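Local structure of glutamate receptor 1 (Adineta vaga, 4IO2) at residues D143-E148 / R154-L159; A3-I8 / A218-V223. The protein binds glutamate through this extracellular ligand-binding domain and probably serves as a ligand-gated ion channel. All blocks are in the same frame, centred on the assembly; numbering follows the deposited sequence.

The two contacts lie on opposite sides of the chain's centre, their own centres 38 Å apart. Their nearest atoms are about 23 Å apart, so they do not touch. Interaction 2 joins the loop of residues 3-8, near the N-terminus, to helix 218-230. Interaction 1 comes between these segments in the chain and joins helix 140-148 to the approach of strand 157-159. This order fits the two-lobed clamshell of glutamate receptor ligand-binding domains. The first lobe holds both segments of interaction 2, and the second lobe holds interaction 1. Glutamate binds between the lobes. Interaction 1 is the nearer to the site, while interaction 2 lies away from it.

Interaction 1 (D143-E148 / R154-L159)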
loop_
_atom_site.group_PDB
_atom_site.type_symbol
_atom_site.label_atom_id
_atom_site.label_comp_id
_atom_site.label_asym_id
_atom_site.label_seq_id
_atom_site.Cartn_x
_atom_site.Cartn_y
_atom_site.Cartn_z
ATOM N N ASP A 143 -11.046 -15.146 -5.871
ATOM C CA ASP A 143 -12.163 -14.210 -5.803
ATOM C C ASP A 143 -12.183 -13.196 -6.938
ATOM O O ASP A 143 -13.267 -12.777 -7.363
ATOM C CB ASP A 143 -12.329 -13.588 -4.434
ATOM C CG ASP A 143 -12.753 -14.630 -3.396
ATOM O OD1 ASP A 143 -13.700 -15.445 -3.639
ATOM O OD2 ASP A 143 -12.069 -14.704 -2.391
ATOM N N TYR A 144 -11.014 -12.836 -7.464
ATOM C CA TYR A 144 -10.977 -11.996 -8.651
ATOM C C TYR A 144 -11.678 -12.702 -9.811
ATOM O O TYR A 144 -12.488 -12.102 -10.517
ATOM C CB TYR A 144 -9.523 -11.618 -9.027
ATOM C CG TYR A 144 -9.462 -10.745 -10.237
ATOM C CD1 TYR A 144 -9.472 -11.298 -11.515
ATOM C CD2 TYR A 144 -9.401 -9.361 -10.120
ATOM C CE1 TYR A 144 -9.427 -10.494 -12.622
ATOM C CE2 TYR A 144 -9.373 -8.555 -11.223
ATOM C CZ TYR A 144 -9.381 -9.123 -12.467
ATOM O OH TYR A 144 -9.361 -8.313 -13.583
ATOM N N TYR A 145 -11.321 -13.954 -10.035
ATOM C CA TYR A 145 -11.919 -14.726 -11.115
ATOM C C TYR A 145 -13.432 -14.733 -10.984
ATOM O O TYR A 145 -14.161 -14.500 -11.980
ATOM C CB TYR A 145 -11.366 -16.145 -11.095
ATOM C CG TYR A 145 -11.942 -17.006 -12.191
ATOM C CD1 TYR A 145 -13.140 -17.669 -12.008
ATOM C CD2 TYR A 145 -11.285 -17.160 -13.417
ATOM C CE1 TYR A 145 -13.692 -18.451 -12.983
ATOM C CE2 TYR A 145 -11.843 -17.926 -14.413
ATOM C CZ TYR A 145 -13.040 -18.584 -14.180
ATOM O OH TYR A 145 -13.616 -19.370 -15.147
ATOM N N LEU A 146 -13.924 -15.048 -9.787
ATOM C CA LEU A 146 -15.353 -15.227 -9.584
ATOM C C LEU A 146 -16.122 -13.909 -9.786
ATOM O O LEU A 146 -17.247 -13.918 -10.304
ATOM C CB LEU A 146 -15.627 -15.805 -8.193
ATOM C CG LEU A 146 -15.180 -17.259 -7.989
ATOM C CD1 LEU A 146 -15.286 -17.661 -6.524
ATOM C CD2 LEU A 146 -15.915 -18.211 -8.908
ATOM N N ARG A 147 -15.516 -12.777 -9.446
ATOM C CA ARG A 147 -16.179 -11.494 -9.674
ATOM C C ARG A 147 -16.058 -10.975 -11.110
ATOM O O ARG A 147 -17.014 -10.410 -11.639
ATOM C CB ARG A 147 -15.651 -10.426 -8.718
ATOM C CG ARG A 147 -16.380 -9.071 -8.870
ATOM C CD ARG A 147 -15.778 -7.965 -7.990
ATOM N NE ARG A 147 -14.397 -7.754 -8.391
ATOM C CZ ARG A 147 -13.332 -8.155 -7.708
ATOM N NH1 ARG A 147 -13.452 -8.716 -6.505
ATOM N NH2 ARG A 147 -12.135 -7.964 -8.245
ATOM N N GLU A 148 -14.884 -11.131 -11.717
ATOM C CA GLU A 148 -14.561 -10.442 -12.976
ATOM C C GLU A 148 -14.693 -11.252 -14.249
ATOM O O GLU A 148 -14.869 -10.688 -15.326
ATOM C CB GLU A 148 -13.126 -9.943 -12.949
ATOM C CG GLU A 148 -12.829 -9.070 -11.778
ATOM C CD GLU A 148 -13.294 -7.656 -11.934
ATOM O OE1 GLU A 148 -13.479 -7.205 -13.080
ATOM O OE2 GLU A 148 -13.439 -6.980 -10.893
ATOM N N ARG A 154 -18.202 -21.207 -10.371
ATOM C CA ARG A 154 -16.949 -21.866 -10.041
ATOM C C ARG A 154 -16.489 -22.828 -11.147
ATOM O O ARG A 154 -16.455 -24.052 -10.962
ATOM C CB ARG A 154 -17.096 -22.563 -8.709
ATOM C CG ARG A 154 -17.503 -21.579 -7.585
ATOM C CD ARG A 154 -17.697 -22.288 -6.243
ATOM N NE ARG A 154 -18.276 -21.401 -5.244
ATOM C CZ ARG A 154 -17.556 -20.594 -4.489
ATOM N NH1 ARG A 154 -16.238 -20.620 -4.586
ATOM N NH2 ARG A 154 -18.148 -19.784 -3.602
ATOM N N ASN A 155 -16.125 -22.238 -12.281
ATOM C CA ASN A 155 -15.933 -22.968 -13.525
ATOM C C ASN A 155 -14.526 -22.784 -14.105
ATOM O O ASN A 155 -14.253 -23.108 -15.255
ATOM C CB ASN A 155 -16.990 -22.588 -14.557
ATOM C CG ASN A 155 -16.955 -21.122 -14.915
ATOM O OD1 ASN A 155 -16.028 -20.398 -14.557
ATOM N ND2 ASN A 155 -17.979 -20.666 -15.613
ATOM N N PHE A 156 -13.599 -22.267 -13.304
ATOM C CA PHE A 156 -12.178 -22.322 -13.662
ATOM C C PHE A 156 -11.667 -23.751 -13.517
ATOM O O PHE A 156 -12.326 -24.544 -12.919
ATOM C CB PHE A 156 -11.372 -21.403 -12.771
ATOM C CG PHE A 156 -11.577 -21.629 -11.299
ATOM C CD1 PHE A 156 -10.832 -22.568 -10.632
ATOM C CD2 PHE A 156 -12.445 -20.853 -10.602
ATOM C CE1 PHE A 156 -10.955 -22.707 -9.238
ATOM C CE2 PHE A 156 -12.601 -21.014 -9.222
ATOM C CZ PHE A 156 -11.901 -21.954 -8.559
ATOM N N TYR A 157 -10.468 -24.052 -14.048
ATOM C CA TYR A 157 -9.768 -25.321 -13.748
ATOM C C TYR A 157 -9.077 -25.212 -12.380
ATOM O O TYR A 157 -8.232 -24.347 -12.200
ATOM C CB TYR A 157 -8.688 -25.595 -14.825
ATOM C CG TYR A 157 -8.040 -26.948 -14.693
ATOM C CD1 TYR A 157 -6.896 -27.119 -13.945
ATOM C CD2 TYR A 157 -8.525 -28.043 -15.391
ATOM C CE1 TYR A 157 -6.298 -28.342 -13.816
ATOM C CE2 TYR A 157 -7.928 -29.289 -15.262
ATOM C CZ TYR A 157 -6.808 -29.422 -14.505
ATOM O OH TYR A 157 -6.209 -30.653 -14.412
ATOM N N PRO A 158 -9.433 -26.110 -11.435
ATOM C CA PRO A 158 -8.935 -25.909 -10.041
ATOM C C PRO A 158 -7.491 -26.394 -9.859
ATOM O O PRO A 158 -7.125 -27.457 -10.364
ATOM C CB PRO A 158 -9.903 -26.742 -9.215
ATOM C CG PRO A 158 -10.327 -27.892 -10.227
ATOM C CD PRO A 158 -10.423 -27.207 -11.567
ATOM N N LEU A 159 -6.671 -25.627 -9.153
ATOM C CA LEU A 159 -5.267 -26.000 -8.889
ATOM C C LEU A 159 -5.021 -26.025 -7.377
ATOM O O LEU A 159 -5.470 -25.125 -6.657
ATOM C CB LEU A 159 -4.314 -25.023 -9.544
ATOM C CG LEU A 159 -4.482 -24.841 -11.068
ATOM C CD1 LEU A 159 -3.820 -23.507 -11.515
ATOM C CD2 LEU A 159 -3.960 -26.072 -11.798
#
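Y145 has CG anti to its backbone N (chi1 -180°), which carries its ring from helix 140-148 toward F156. F156 places CG between its own N and carbonyl carbon (chi1 53°), and its ring edge meets the Y145 face. The pair forms a T-shaped stack in the beta-alpha-beta unit of strand 134-136, helix 140-148 and strand 157-159, with F156 in the loop just before strand 157-159. The ring planes stand at 82°, with centroids 5.2 Å apart. F156 CD2 comes within 3.5 Å of Y145 CD1. F156 CB also sits over the Y145 face, 3.8 Å from the ring centroid, in a CH-pi contact. F156 therefore meets the Y145 ring twice, through its ring edge and through CB. The side chains of both residues also pack on I135 of strand 134-136. The side chain of F156 is about 8 Å from that of R136, which binds glutamate. Farther out, L146 CD2 approaches the edge of the F156 ring, near its plane, with 4.4 Å to CE2. L146 also meets the extended R154 chain at the partly exposed border. There its CD1 lies 3.7 Å from R154 NH1, set obliquely to the guanidinium group.

Interaction 2 (A3-I8 / A218-V223); sequences ARLKGI and AKDLDV
The CA-CB bond of D220 points from helix 218-230 toward the loop of residues 3-8, and its carboxylate meets the backbone of L5. Its CG is anti to the backbone N (chi1 -167°), so the carboxylate reaches out from the helix. L5 N donates to D220 OD2 over 2.9 Å, in a nearly straight bond of 171°. The N-H comes to the anti side of OD2, tilted somewhat out of the carboxylate plane. L5 CB lies 3.6 Å from the same oxygen, and the two side chains cross at a slant.

R4 and D220 cross at about a right angle. The R4 chain bends at chi2, and its CD comes 3.4 Å from D220 OD1. The guanidinium and carboxylate planes are 27° apart. R4 NE is 4.2 Å from D220 OD1, which lies well out of the guanidinium plane. No N-H points at the oxygen, so the pair attracts by charge alone.

A water makes a second link. It donates to A3 O at 2.8 Å and accepts from D220 N at 3.0 Å, satisfying an amide in the first turn of the helix. L5 also begins a type II beta turn that ends at I8 and leads into strand 9-14. Its side chain packs on M52 of helix 40-52, which D220 also touches. On helix 218-230, D222 forms a salt bridge with R93 of the second subunit.

The contact is thus mainly polar. One carboxylate oxygen holds the loop backbone, and the nearby arginine probably favours the ionised form of D220.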
loop_
_atom_site.group_PDB
_atom_site.type_symbol
_atom_site.label_atom_id
_atom_site.label_comp_id
_atom_site.label_asym_id
_atom_site.label_seq_id
_atom_site.Cartn_x
_atom_site.Cartn_y
_atom_site.Cartn_z
ATOM N N ALA A 3 0.115 -3.189 24.410
ATOM C CA ALA A 3 1.313 -3.668 25.080
ATOM C C ALA A 3 2.425 -3.804 24.057
ATOM O O ALA A 3 2.169 -3.948 22.836
ATOM C CB ALA A 3 1.063 -5.021 25.744
ATOM N N ARG A 4 3.655 -3.808 24.556
ATOM C CA ARG A 4 4.834 -4.096 23.737
ATOM C C ARG A 4 5.145 -5.591 23.668
ATOM O O ARG A 4 4.847 -6.352 24.590
ATOM C CB ARG A 4 6.060 -3.367 24.323
ATOM C CG ARG A 4 5.927 -1.848 24.396
ATOM C CD ARG A 4 6.199 -1.186 23.048
ATOM N NE ARG A 4 6.262 0.272 23.189
ATOM C CZ ARG A 4 7.360 0.958 23.492
ATOM N NH1 ARG A 4 8.522 0.331 23.677
ATOM N NH2 ARG A 4 7.302 2.288 23.607
ATOM N N LEU A 5 5.770 -6.002 22.564
ATOM C CA LEU A 5 6.098 -7.402 22.321
ATOM C C LEU A 5 7.416 -7.851 22.995
ATOM O O LEU A 5 7.741 -9.014 22.982
ATOM C CB LEU A 5 6.114 -7.686 20.823
ATOM C CG LEU A 5 4.698 -7.909 20.255
ATOM C CD1 LEU A 5 4.697 -7.890 18.733
ATOM C CD2 LEU A 5 4.206 -9.281 20.750
ATOM N N LYS A 6 8.174 -6.940 23.617
ATOM C CA LYS A 6 9.446 -7.313 24.244
ATOM C C LYS A 6 9.294 -8.448 25.258
ATOM O O LYS A 6 8.501 -8.343 26.185
ATOM C CB LYS A 6 10.104 -6.126 24.908
ATOM C CG LYS A 6 11.508 -6.482 25.424
ATOM C CD LYS A 6 12.276 -5.278 25.898
ATOM C CE LYS A 6 13.602 -5.712 26.481
ATOM N NZ LYS A 6 14.251 -4.593 27.223
ATOM N N GLY A 7 10.070 -9.512 25.063
ATOM C CA GLY A 7 10.053 -10.684 25.927
ATOM C C GLY A 7 8.915 -11.675 25.664
ATOM O O GLY A 7 8.870 -12.731 26.309
ATOM N N ILE A 8 7.994 -11.347 24.772
ATOM C CA ILE A 8 6.831 -12.187 24.520
ATOM C C ILE A 8 7.169 -13.179 23.424
ATOM O O ILE A 8 7.818 -12.814 22.447
ATOM C CB ILE A 8 5.639 -11.318 24.039
ATOM C CG1 ILE A 8 5.278 -10.253 25.095
ATOM C CG2 ILE A 8 4.461 -12.165 23.607
ATOM C CD1 ILE A 8 4.867 -10.829 26.437
ATOM N N ALA A 218 -0.991 -4.480 18.357
ATOM C CA ALA A 218 -1.124 -3.941 17.000
ATOM C C ALA A 218 -0.228 -2.745 16.745
ATOM O O ALA A 218 0.467 -2.670 15.707
ATOM C CB ALA A 218 -2.589 -3.606 16.679
ATOM N N LYS A 219 -0.228 -1.799 17.661
ATOM C CA LYS A 219 0.544 -0.574 17.469
ATOM C C LYS A 219 2.034 -0.880 17.431
ATOM O O LYS A 219 2.776 -0.350 16.593
ATOM C CB LYS A 219 0.228 0.459 18.557
ATOM C CG LYS A 219 0.970 1.812 18.406
ATOM C CD LYS A 219 0.692 2.696 19.577
ATOM C CE LYS A 219 1.598 2.327 20.716
ATOM N NZ LYS A 219 1.570 3.404 21.729
ATOM N N ASP A 220 2.521 -1.707 18.338
ATOM C CA ASP A 220 3.973 -1.981 18.366
ATOM C C ASP A 220 4.440 -2.570 17.052
ATOM O O ASP A 220 5.450 -2.138 16.486
ATOM C CB ASP A 220 4.310 -2.910 19.584
ATOM C CG ASP A 220 5.816 -3.026 19.914
ATOM O OD1 ASP A 220 6.589 -2.069 19.738
ATOM O OD2 ASP A 220 6.239 -4.082 20.464
ATOM N N LEU A 221 3.669 -3.512 16.512
ATOM C CA LEU A 221 4.069 -4.141 15.263
ATOM C C LEU A 221 4.014 -3.093 14.142
ATOM O O LEU A 221 4.944 -2.997 13.322
ATOM C CB LEU A 221 3.217 -5.360 14.940
ATOM C CG LEU A 221 3.516 -6.051 13.611
ATOM C CD1 LEU A 221 4.971 -6.552 13.569
ATOM C CD2 LEU A 221 2.541 -7.159 13.372
ATOM N N ASP A 222 2.924 -2.343 14.055
ATOM C CA ASP A 222 2.755 -1.368 12.969
ATOM C C ASP A 222 3.854 -0.304 12.969
ATOM O O ASP A 222 4.408 0.037 11.923
ATOM C CB ASP A 222 1.360 -0.695 13.037
ATOM C CG ASP A 222 0.245 -1.541 12.437
ATOM O OD1 ASP A 222 0.508 -2.624 11.843
ATOM O OD2 ASP A 222 -0.925 -1.111 12.611
ATOM N N VAL A 223 4.141 0.281 14.126
ATOM C CA VAL A 223 5.181 1.297 14.205
ATOM C C VAL A 223 6.526 0.738 13.711
ATOM O O VAL A 223 7.271 1.424 13.008
ATOM C CB VAL A 223 5.294 1.839 15.650
ATOM C CG1 VAL A 223 6.565 2.657 15.875
ATOM C CG2 VAL A 223 4.045 2.667 15.989
HETATM O O HOH W 1 1.062 -2.281 20.927
#